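Local coordinates for protein L-isoleucine-4-hydroxylase (Bacillus thuringiensis, PDB 6LNH) that hydroxylates free L-isoleucine to (4S)-4-hydroxy-L-isoleucine, using ferrous iron, 2-oxoglutarate and molecular oxygen, at residues I38-E43 against E210-L215; D192-N197 against N203-L208. All coordinates share one frame; numbering follows the deposited sequence.

Interaction 1: residues I38-E43 against E210-L215. With HG (mercury (II) ion), chain G.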
ATOM      1  N   ILE C  38      14.550   9.626 -16.660  1.00 61.59           N
ATOM      2  CA  ILE C  38      15.462  10.660 -17.236  1.00 61.33           C
ATOM      3  C   ILE C  38      16.472  11.118 -16.181  1.00 61.52           C
ATOM      4  O   ILE C  38      17.537  11.619 -16.577  1.00 67.46           O
ATOM      5  CB  ILE C  38      14.665  11.847 -17.803  1.00 63.03           C
ATOM      6  CG1 ILE C  38      13.981  12.647 -16.691  1.00 58.98           C
ATOM      7  CG2 ILE C  38      13.672  11.381 -18.856  1.00 67.69           C
ATOM      8  CD1 ILE C  38      13.142  13.790 -17.196  1.00 61.56           C
ATOM      9  N   PHE C  39      16.148  10.957 -14.896  1.00 59.42           N
ATOM     10  CA  PHE C  39      17.067  11.398 -13.816  1.00 58.33           C
ATOM     11  C   PHE C  39      17.797  10.191 -13.216  1.00 57.99           C
ATOM     12  O   PHE C  39      18.575  10.376 -12.266  1.00 57.77           O
ATOM     13  CB  PHE C  39      16.302  12.189 -12.751  1.00 55.50           C
ATOM     14  CG  PHE C  39      15.460  13.316 -13.293  1.00 53.95           C
ATOM     15  CD1 PHE C  39      16.018  14.294 -14.099  1.00 53.22           C
ATOM     16  CD2 PHE C  39      14.109  13.399 -13.001  1.00 53.40           C
ATOM     17  CE1 PHE C  39      15.243  15.329 -14.599  1.00 51.14           C
ATOM     18  CE2 PHE C  39      13.336  14.434 -13.501  1.00 50.40           C
ATOM     19  CZ  PHE C  39      13.905  15.397 -14.299  1.00 48.05           C
ATOM     20  N   LEU C  40      17.567   8.998 -13.768  1.00 60.14           N
ATOM     21  CA  LEU C  40      18.221   7.772 -13.241  1.00 68.18           C
ATOM     22  C   LEU C  40      18.863   6.985 -14.390  1.00 72.81           C
ATOM     23  O   LEU C  40      18.535   5.796 -14.549  1.00 71.35           O
ATOM     24  CB  LEU C  40      17.173   6.931 -12.506  1.00 61.46           C
ATOM     25  CG  LEU C  40      16.650   7.537 -11.206  1.00 53.47           C
ATOM     26  CD1 LEU C  40      15.373   6.844 -10.762  1.00 55.82           C
ATOM     27  CD2 LEU C  40      17.700   7.466 -10.113  1.00 53.75           C
ATOM     28  N   GLN C  41      19.748   7.633 -15.153  1.00 76.55           N
ATOM     29  CA  GLN C  41      20.433   6.960 -16.287  1.00 82.87           C
ATOM     30  C   GLN C  41      21.854   6.575 -15.860  1.00 83.09           C
ATOM     31  O   GLN C  41      22.510   5.832 -16.607  1.00 90.39           O
ATOM     32  CB  GLN C  41      20.438   7.863 -17.520  1.00 82.20           C
ATOM     33  CG  GLN C  41      19.063   8.037 -18.146  1.00 83.09           C
ATOM     34  CD  GLN C  41      18.396   6.716 -18.438  1.00 90.43           C
ATOM     35  OE1 GLN C  41      18.003   5.981 -17.535  1.00 96.57           O
ATOM     36  NE2 GLN C  41      18.262   6.404 -19.717  1.00 93.90           N
ATOM     37  N   GLU C  42      22.299   7.073 -14.703  1.00 79.97           N
ATOM     38  CA  GLU C  42      23.651   6.757 -14.171  1.00 81.90           C
ATOM     39  C   GLU C  42      23.484   5.988 -12.859  1.00 81.82           C
ATOM     40  O   GLU C  42      22.533   6.292 -12.123  1.00 74.26           O
ATOM     41  CB  GLU C  42      24.444   8.043 -13.935  1.00 85.93           C
ATOM     42  CG  GLU C  42      25.206   8.516 -15.158  1.00 86.76           C
ATOM     43  CD  GLU C  42      24.393   9.375 -16.111  1.00 95.81           C
ATOM     44  OE1 GLU C  42      23.175   9.511 -15.888  1.00 95.31           O
ATOM     45  OE2 GLU C  42      24.983   9.903 -17.074  1.00 98.11           O
ATOM     46  N   GLU C  43      24.386   5.045 -12.571  1.00 83.08           N
ATOM     47  CA  GLU C  43      24.288   4.240 -11.322  1.00 81.79           C
ATOM     48  C   GLU C  43      24.658   5.106 -10.114  1.00 76.58           C
ATOM     49  O   GLU C  43      24.163   4.815  -9.010  1.00 75.81           O
ATOM     50  CB  GLU C  43      25.172   2.995 -11.406  1.00 84.45           C
ATOM     51  CG  GLU C  43      24.394   1.696 -11.285  1.00 94.23           C
ATOM     52  CD  GLU C  43      24.023   1.284  -9.869  1.00 94.47           C
ATOM     53  OE1 GLU C  43      24.362   2.027  -8.926  1.00 90.14           O
ATOM     54  OE2 GLU C  43      23.397   0.219  -9.713  1.00 95.78           O
ATOM     55  N   GLU C 210       7.260   6.757  -6.333  1.00 43.05           N
ATOM     56  CA  GLU C 210       8.726   6.589  -6.172  1.00 47.97           C
ATOM     57  C   GLU C 210       9.457   7.921  -6.320  1.00 45.98           C
ATOM     58  O   GLU C 210       8.954   8.808  -7.025  1.00 44.20           O
ATOM     59  CB  GLU C 210       9.261   5.571  -7.178  1.00 30.00           C
ATOM     60  CG  GLU C 210       8.718   5.761  -8.580  1.00 30.00           C
ATOM     61  CD  GLU C 210       8.799   4.521  -9.450  1.00 30.00           C
ATOM     62  OE1 GLU C 210       7.910   3.660  -9.332  1.00 30.00           O
ATOM     63  OE2 GLU C 210       9.753   4.419 -10.239  1.00 30.00           O
ATOM     64  N   PRO C 211      10.653   8.067  -5.709  1.00 46.31           N
ATOM     65  CA  PRO C 211      11.460   9.286  -5.811  1.00 42.61           C
ATOM     66  C   PRO C 211      11.804   9.701  -7.251  1.00 39.62           C
ATOM     67  O   PRO C 211      11.942   8.843  -8.106  1.00 35.32           O
ATOM     68  CB  PRO C 211      12.738   8.938  -5.039  1.00 40.39           C
ATOM     69  CG  PRO C 211      12.279   7.900  -4.050  1.00 43.15           C
ATOM     70  CD  PRO C 211      11.271   7.081  -4.826  1.00 42.81           C
ATOM     71  N   LEU C 212      11.952  11.017  -7.433  1.00 40.12           N
ATOM     72  CA  LEU C 212      12.243  11.730  -8.708  1.00 41.52           C
ATOM     73  C   LEU C 212      11.035  11.672  -9.644  1.00 39.93           C
ATOM     74  O   LEU C 212      11.196  12.051 -10.812  1.00 40.54           O
ATOM     75  CB  LEU C 212      13.555  11.288  -9.366  1.00 40.25           C
ATOM     76  CG  LEU C 212      14.774  11.321  -8.450  1.00 38.78           C
ATOM     77  CD1 LEU C 212      16.017  10.862  -9.189  1.00 44.08           C
ATOM     78  CD2 LEU C 212      14.972  12.713  -7.877  1.00 39.63           C
ATOM     79  N   GLU C 213       9.866  11.239  -9.148  1.00 41.90           N
ATOM     80  CA  GLU C 213       8.655  11.326 -10.002  1.00 45.08           C
ATOM     81  C   GLU C 213       8.369  12.824 -10.124  1.00 41.95           C
ATOM     82  O   GLU C 213       8.488  13.536  -9.111  1.00 39.27           O
ATOM     83  CB  GLU C 213       7.505  10.483  -9.454  1.00 49.45           C
ATOM     84  CG  GLU C 213       7.525   9.059  -9.979  1.00 52.96           C
ATOM     85  CD  GLU C 213       6.263   8.252  -9.733  1.00 59.33           C
ATOM     86  OE1 GLU C 213       5.910   8.053  -8.558  1.00 55.31           O
ATOM     87  OE2 GLU C 213       5.642   7.819 -10.720  1.00 66.64           O
ATOM     88  N   THR C 214       7.966  13.276 -11.303  1.00 39.78           N
ATOM     89  CA  THR C 214       7.899  14.716 -11.512  1.00 37.10           C
ATOM     90  C   THR C 214       6.572  15.122 -12.137  1.00 42.18           C
ATOM     91  O   THR C 214       6.028  14.412 -12.989  1.00 39.02           O
ATOM     92  CB  THR C 214       9.077  15.176 -12.395  1.00 35.53           C
ATOM     93  OG1 THR C 214      10.305  14.991 -11.680  1.00 40.47           O
ATOM     94  CG2 THR C 214       8.945  16.641 -12.783  1.00 39.52           C
ATOM     95  N   LEU C 215       6.063  16.275 -11.704  1.00 32.92           N
ATOM     96  CA  LEU C 215       4.854  16.884 -12.242  1.00 39.74           C
ATOM     97  C   LEU C 215       5.133  18.358 -12.491  1.00 39.65           C
ATOM     98  O   LEU C 215       5.618  19.059 -11.596  1.00 36.38           O
ATOM     99  CB  LEU C 215       3.677  16.727 -11.277  1.00 38.73           C
ATOM    100  CG  LEU C 215       2.260  16.937 -11.808  1.00 39.86           C
ATOM    101  CD1 LEU C 215       1.300  16.841 -10.641  1.00 44.42           C
ATOM    102  CD2 LEU C 215       2.110  18.273 -12.523  1.00 47.69           C
TER
HETATM  103 HG    HG G 303       6.440   1.623  -8.498  1.00141.75          HG
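Phe39 and Leu212 bring the two backbones nearest, their CA atoms 7.0 Å apart, and no hydrogen bond joins the segments. Phe39 closes a short 3-10 turn, while Glu210-Glu213 forms a type II beta turn that leads into the strand beginning at Thr214. Leu212 occupies the third position of that turn, where phi is positive (70°), and its side chain points toward 38-43. Its methyl CD1 does the touching: it lies 3.8 Å from Phe39 CB and 3.9 Å from Leu40 CD2, a branched apolar tip held by two neighbouring residues. The Phe39 ring, its CG anti to the carbonyl carbon (chi1 -52°), turns its edge to the other segment. Leu212 O lies in the ring plane, 3.9 Å from Phe39 CD2, and Thr214 OG1 approaches Phe39 CE2 at 3.6 Å, so the slightly positive ring edge meets oxygens. Ile38 CG1 sits over the centre of one ring face. Thr214 OG1 is hydrogen-bonded to His180. At the first position of the turn, Glu210 OE1 binds mercury at 2.6 Å with Cys232 of the second subunit, and OE2 is hydrogen-bonded to Asn36 and to Ser233 of that subunit, a two-oxygen acid joining both chains. Phe39 also meets Phe128 edge-to-face, and Leu212 packs on Leu49 and Ile125. The contact is a hydrophobic cluster between helices 44-54 and 120-134 and the beta turn entering strand 214-218 of the larger antiparallel sheet.

Interaction 2: residues D192-N197 against N203-L208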
ATOM      1  N   ASP C 192      -1.753  13.510  -2.719  1.00 28.40           N
ATOM      2  CA  ASP C 192      -2.018  13.311  -4.135  1.00 31.96           C
ATOM      3  C   ASP C 192      -2.233  14.650  -4.831  1.00 39.02           C
ATOM      4  O   ASP C 192      -2.726  15.612  -4.235  1.00 35.88           O
ATOM      5  CB  ASP C 192      -3.251  12.428  -4.333  1.00 35.34           C
ATOM      6  CG  ASP C 192      -3.296  11.255  -3.371  1.00 42.53           C
ATOM      7  OD1 ASP C 192      -2.283  10.529  -3.263  1.00 41.91           O
ATOM      8  OD2 ASP C 192      -4.346  11.057  -2.726  1.00 44.51           O
ATOM      9  N   ASN C 193      -1.853  14.705  -6.102  1.00 39.25           N
ATOM     10  CA  ASN C 193      -1.963  15.917  -6.900  1.00 37.19           C
ATOM     11  C   ASN C 193      -3.210  15.854  -7.771  1.00 37.27           C
ATOM     12  O   ASN C 193      -3.486  14.825  -8.397  1.00 35.87           O
ATOM     13  CB  ASN C 193      -0.716  16.108  -7.762  1.00 38.28           C
ATOM     14  CG  ASN C 193       0.541  16.282  -6.933  1.00 37.22           C
ATOM     15  OD1 ASN C 193       1.318  15.344  -6.759  1.00 39.13           O
ATOM     16  ND2 ASN C 193       0.743  17.487  -6.409  1.00 40.70           N
ATOM     17  N   LEU C 194      -3.961  16.950  -7.801  1.00 37.25           N
ATOM     18  CA  LEU C 194      -5.184  17.059  -8.581  1.00 36.81           C
ATOM     19  C   LEU C 194      -5.017  18.125  -9.654  1.00 39.30           C
ATOM     20  O   LEU C 194      -4.383  19.157  -9.419  1.00 38.29           O
ATOM     21  CB  LEU C 194      -6.379  17.405  -7.691  1.00 35.64           C
ATOM     22  CG  LEU C 194      -6.556  16.503  -6.472  1.00 38.85           C
ATOM     23  CD1 LEU C 194      -7.734  16.965  -5.643  1.00 38.91           C
ATOM     24  CD2 LEU C 194      -6.735  15.055  -6.898  1.00 33.91           C
ATOM     25  N   ILE C 195      -5.582  17.871 -10.831  1.00 42.50           N
ATOM     26  CA  ILE C 195      -5.626  18.842 -11.918  1.00 42.27           C
ATOM     27  C   ILE C 195      -7.082  19.140 -12.236  1.00 40.72           C
ATOM     28  O   ILE C 195      -7.888  18.217 -12.411  1.00 44.14           O
ATOM     29  CB  ILE C 195      -4.891  18.343 -13.175  1.00 42.05           C
ATOM     30  CG1 ILE C 195      -3.476  17.881 -12.825  1.00 37.80           C
ATOM     31  CG2 ILE C 195      -4.846  19.444 -14.229  1.00 45.40           C
ATOM     32  CD1 ILE C 195      -2.592  18.981 -12.281  1.00 43.76           C
ATOM     33  N   ALA C 196      -7.414  20.425 -12.307  1.00 43.32           N
ATOM     34  CA  ALA C 196      -8.768  20.861 -12.610  1.00 45.45           C
ATOM     35  C   ALA C 196      -8.709  21.996 -13.618  1.00 45.98           C
ATOM     36  O   ALA C 196      -8.053  23.011 -13.369  1.00 44.81           O
ATOM     37  CB  ALA C 196      -9.485  21.321 -11.338  1.00 45.52           C
ATOM     38  N   ASN C 197      -9.413  21.837 -14.741  1.00 50.99           N
ATOM     39  CA  ASN C 197      -9.546  22.949 -15.678  1.00 57.30           C
ATOM     40  C   ASN C 197     -10.342  24.085 -15.055  1.00 53.86           C
ATOM     41  O   ASN C 197     -10.065  25.262 -15.311  1.00 53.98           O
ATOM     42  CB  ASN C 197     -10.201  22.479 -16.977  1.00 57.64           C
ATOM     43  CG  ASN C 197      -9.458  21.325 -17.618  1.00 63.84           C
ATOM     44  OD1 ASN C 197      -8.340  20.998 -17.224  1.00 65.18           O
ATOM     45  ND2 ASN C 197     -10.071  20.710 -18.623  1.00 70.72           N
ATOM     46  N   ASN C 203     -10.174  16.837 -13.175  1.00 47.80           N
ATOM     47  CA  ASN C 203      -9.960  16.214 -14.507  1.00 46.30           C
ATOM     48  C   ASN C 203      -8.900  15.114 -14.432  1.00 46.09           C
ATOM     49  O   ASN C 203      -9.061  14.104 -15.131  1.00 45.47           O
ATOM     50  CB  ASN C 203      -9.574  17.262 -15.552  1.00 50.85           C
ATOM     51  CG  ASN C 203     -10.637  18.320 -15.735  1.00 58.10           C
ATOM     52  OD1 ASN C 203     -10.681  19.300 -14.997  1.00 55.74           O
ATOM     53  ND2 ASN C 203     -11.500  18.128 -16.717  1.00 63.01           N
ATOM     54  N   GLN C 204      -7.859  15.308 -13.623  1.00 41.23           N
ATOM     55  CA  GLN C 204      -6.777  14.296 -13.555  1.00 42.22           C
ATOM     56  C   GLN C 204      -6.338  14.079 -12.105  1.00 44.29           C
ATOM     57  O   GLN C 204      -6.359  15.043 -11.325  1.00 39.20           O
ATOM     58  CB  GLN C 204      -5.607  14.728 -14.440  1.00 42.27           C
ATOM     59  CG  GLN C 204      -4.504  13.689 -14.551  1.00 48.82           C
ATOM     60  CD  GLN C 204      -4.853  12.559 -15.488  1.00 54.99           C
ATOM     61  OE1 GLN C 204      -4.064  11.643 -15.704  1.00 52.15           O
ATOM     62  NE2 GLN C 204      -6.048  12.615 -16.052  1.00 55.37           N
ATOM     63  N   PHE C 205      -5.970  12.837 -11.780  1.00 41.29           N
ATOM     64  CA  PHE C 205      -5.489  12.452 -10.429  1.00 41.37           C
ATOM     65  C   PHE C 205      -4.088  11.857 -10.585  1.00 44.12           C
ATOM     66  O   PHE C 205      -3.948  10.826 -11.256  1.00 48.88           O
ATOM     67  CB  PHE C 205      -6.450  11.450  -9.787  1.00 40.47           C
ATOM     68  CG  PHE C 205      -6.072  11.006  -8.398  1.00 40.23           C
ATOM     69  CD1 PHE C 205      -4.993  10.165  -8.192  1.00 33.68           C
ATOM     70  CD2 PHE C 205      -6.802  11.421  -7.297  1.00 36.36           C
ATOM     71  CE1 PHE C 205      -4.649   9.757  -6.914  1.00 39.11           C
ATOM     72  CE2 PHE C 205      -6.458  11.012  -6.020  1.00 35.84           C
ATOM     73  CZ  PHE C 205      -5.382  10.178  -5.831  1.00 38.98           C
ATOM     74  N   ILE C 206      -3.084  12.505  -9.995  1.00 44.04           N
ATOM     75  CA  ILE C 206      -1.679  12.020 -10.112  1.00 44.28           C
ATOM     76  C   ILE C 206      -1.121  11.751  -8.714  1.00 44.54           C
ATOM     77  O   ILE C 206      -1.183  12.656  -7.867  1.00 39.86           O
ATOM     78  CB  ILE C 206      -0.815  13.037 -10.884  1.00 46.64           C
ATOM     79  CG1 ILE C 206      -1.384  13.319 -12.276  1.00 48.60           C
ATOM     80  CG2 ILE C 206       0.630  12.571 -10.953  1.00 44.09           C
ATOM     81  CD1 ILE C 206      -1.390  14.779 -12.646  1.00 51.13           C
ATOM     82  N   SER C 207      -0.604  10.542  -8.494  1.00 46.34           N
ATOM     83  CA  SER C 207      -0.013  10.178  -7.183  1.00 46.26           C
ATOM     84  C   SER C 207       1.487   9.931  -7.357  1.00 45.58           C
ATOM     85  O   SER C 207       1.845   8.913  -7.965  1.00 49.79           O
ATOM     86  CB  SER C 207      -0.695   8.972  -6.603  1.00 41.84           C
ATOM     87  OG  SER C 207      -0.135   8.643  -5.343  1.00 41.61           O
ATOM     88  N   LEU C 208       2.322  10.850  -6.873  1.00 44.67           N
ATOM     89  CA  LEU C 208       3.790  10.660  -6.969  1.00 44.37           C
ATOM     90  C   LEU C 208       4.178   9.617  -5.920  1.00 45.40           C
ATOM     91  O   LEU C 208       3.974   9.885  -4.727  1.00 46.83           O
ATOM     92  CB  LEU C 208       4.488  12.002  -6.732  1.00 40.31           C
ATOM     93  CG  LEU C 208       4.060  13.127  -7.674  1.00 45.68           C
ATOM     94  CD1 LEU C 208       5.010  14.308  -7.585  1.00 39.59           C
ATOM     95  CD2 LEU C 208       3.966  12.629  -9.105  1.00 45.68           C
TER
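Asn193 and Ile206 form a hydrogen-bonded antiparallel pair, each supplying both an N-H and a carbonyl. Asn193 N gives to Ile206 O at 2.8 Å, and Ile206 N returns a nearly straight bond to Asn193 O (175°). Farther along, Ile195 N is satisfied by Gln204 O, but Ile195 O accepts two donors, Asn203 N at 2.8 Å and Gln204 N at 3.2 Å. Two residues thus face one, a classic beta bulge. Asn203 finishes this end: its OD1 takes the N-H of Asn197 at 2.8 Å, the donor standing well above the amide plane, while its ND2 goes to Glu201. The Asn197 and Asn203 amides stack with planes 13° apart, so asparagine serves both as acceptor and as flat surface. Gln204 OE1 is bound by Lys158 of the third subunit, which suits a polar chain at a strand edge. Between the bonded pairs, Leu194 CD2 packs on Phe205 CD2 at 3.7 Å. The Asp192 carboxylate obliquely approaches the Phe205 ring, which is swung anti to its own N, the planes 42° apart and Asp192 OD2 3.4 Å from Phe205 CZ. On the sheet face carrying Asn193, Ile195 and Ile206, Ile195 CG1 meets Ile206 CD1 at 3.7 Å, beta-branched residues favouring the extended backbone. Ile195 neighbours His223, an iron ligand, and this bulged beta hairpin belongs to the smaller sheet of the double-stranded beta-helix (cupin) fold, beside the metal site.

Overall arrangement
Both contacts are largely buried, but they serve different parts of the fold. Interaction 1 has no hydrogen bond between its segments and relies on apolar side chains to fix a distant N-terminal loop against the turn before strand 214-218; interaction 2 is a local hairpin ruled by backbone bonds, burying 544 Å² against 192 Å². Their centres lie 20 Å apart, yet they meet where Leu215 CD1 packs on Asn193 CB and Ile206 CD1, bringing the larger and smaller sheets together. Interaction 2 approaches the iron; interaction 1 lies away from it. Each also reaches a subunit interface, interaction 1 the second subunit and interaction 2 the third.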